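Local coordinates for diaminopimelate decarboxylase (Methanocaldococcus jannaschii, PDB 1TWI), which catalyses the pyridoxal phosphate-dependent decarboxylation of meso-diaminopimelate to L-lysine, the last step of lysine biosynthesis, at the interface of chains A and B. Numbering follows the deposited sequence. Chains: chain A/B, Diaminopimelate decarboxylase.

The interface of chains A and B. Residues chain A 319, 354-355; chain B 113-114, 134, 179.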
loop_
_atom_site.group_PDB
_atom_site.type_symbol
_atom_site.label_atom_id
_atom_site.label_comp_id
_atom_site.label_asym_id
_atom_site.label_seq_id
_atom_site.Cartn_x
_atom_site.Cartn_y
_atom_site.Cartn_z
ATOM N N MET A 319 -15.434 13.563 -6.801
ATOM C CA MET A 319 -13.989 13.421 -6.606
ATOM C C MET A 319 -13.548 14.154 -5.357
ATOM O O MET A 319 -13.764 15.353 -5.237
ATOM C CB MET A 319 -13.215 14.013 -7.798
ATOM C CG MET A 319 -13.801 13.677 -9.205
ATOM S SD MET A 319 -13.828 11.910 -9.503
ATOM C CE MET A 319 -13.976 11.881 -11.376
ATOM N N ALA A 354 -14.543 8.866 -5.574
ATOM C CA ALA A 354 -13.144 8.519 -5.901
ATOM C C ALA A 354 -12.120 9.540 -5.428
ATOM O O ALA A 354 -12.435 10.727 -5.285
ATOM C CB ALA A 354 -13.002 8.395 -7.437
ATOM N N GLY A 355 -10.876 9.070 -5.253
ATOM C CA GLY A 355 -9.790 9.963 -4.900
ATOM C C GLY A 355 -9.183 10.408 -6.234
ATOM O O GLY A 355 -9.703 10.064 -7.298
ATOM N N ASN B 113 -7.788 12.969 -12.268
ATOM C CA ASN B 113 -9.234 13.220 -12.242
ATOM C C ASN B 113 -9.671 14.094 -11.055
ATOM O O ASN B 113 -10.868 14.369 -10.893
ATOM C CB ASN B 113 -9.981 11.892 -12.137
ATOM C CG ASN B 113 -9.642 11.162 -10.844
ATOM O OD1 ASN B 113 -8.552 10.620 -10.712
ATOM N ND2 ASN B 113 -10.560 11.182 -9.871
ATOM N N CYS B 114 -8.755 14.478 -10.169
ATOM C CA CYS B 114 -9.172 15.369 -9.087
ATOM C C CYS B 114 -8.141 16.489 -8.924
ATOM O O CYS B 114 -7.605 16.697 -7.842
ATOM C CB CYS B 114 -9.369 14.641 -7.731
ATOM S SG CYS B 114 -10.245 15.730 -6.525
ATOM N N ASP B 134 -9.664 16.089 -17.451
ATOM C CA ASP B 134 -10.394 14.860 -17.186
ATOM C C ASP B 134 -11.903 15.021 -17.184
ATOM O O ASP B 134 -12.619 14.047 -17.398
ATOM C CB ASP B 134 -9.975 14.268 -15.802
ATOM C CG ASP B 134 -10.694 12.936 -15.495
ATOM O OD1 ASP B 134 -11.761 12.932 -14.852
ATOM O OD2 ASP B 134 -10.170 11.883 -15.915
ATOM N N LYS B 179 -13.407 5.970 -13.594
ATOM C CA LYS B 179 -13.609 7.369 -13.263
ATOM C C LYS B 179 -12.961 8.424 -14.186
ATOM O O LYS B 179 -13.232 9.622 -14.066
ATOM C CB LYS B 179 -13.111 7.569 -11.818
ATOM C CG LYS B 179 -11.566 7.283 -11.626
ATOM C CD LYS B 179 -11.094 7.636 -10.202
ATOM C CE LYS B 179 -9.564 7.356 -10.042
ATOM N NZ LYS B 179 -8.996 7.904 -8.754
#
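This patch belongs to the two-fold interface of the homodimer, where A:Met319 and the backbone around A:Gly355 meet loop residues of chain B; its twin, with the chains exchanged, fastens the two subunits a second time. At its centre is a backbone carbonyl, A:Gly355 O, gripped by two side-chain donors of the partner. The amino nitrogen NZ of B:Lys179 bonds to A:Gly355 O at 2.7 Å, coming from above the carbonyl plane, 54° out of it. From the opposite face the amide ND2 of B:Asn113 reaches A:Gly355 O at 2.9 Å in a nearly straight bond, 170° at the hydrogen. The carbonyl oxygen lies almost in the plane of the B:Asn113 amide, so this bond should help to fix how the amide is turned. The lysine chain runs extended beyond CG, which lays B:Lys179 CD tightly against the methyl A:Ala354 CB, at 3.4 Å, and brings NZ on to the carbonyl. Within chain B, NZ also makes a weak bond to B:Asn113 OD1, a loose link between the two donors. If charged, the lysine would probably polarise the glycine carbonyl.

A:Met319 lies at an angle across B:Asn113, with SD approaching ND2 from a different direction than A:Gly355 O. Its chain bends at chi2 (-60°), which turns SD towards the amide; B:Asn113 ND2 gives A:Met319 SD a weak hydrogen bond at 3.4 Å. Farther out, the methyl CE of A:Met319 lies 3.6 Å from the backbone O of B:Lys179, while at the root of the chain A:Met319 CB rests against B:Cys114 SG at 3.7 Å.

The centre of the patch lies about 32 Å from B:Cys358, the predicted proton donor of the active site. In chain A the contact is built on strand 316-320 and the end of strand 348-354, both in the C-terminal beta domain, where A:Gly355 begins a loop. B:Asn113, B:Cys114 and B:Lys179 lie in loops of the alpha/beta-barrel domain that binds pyridoxal phosphate, so the patch joins the barrel of one subunit to the beta domain of the other.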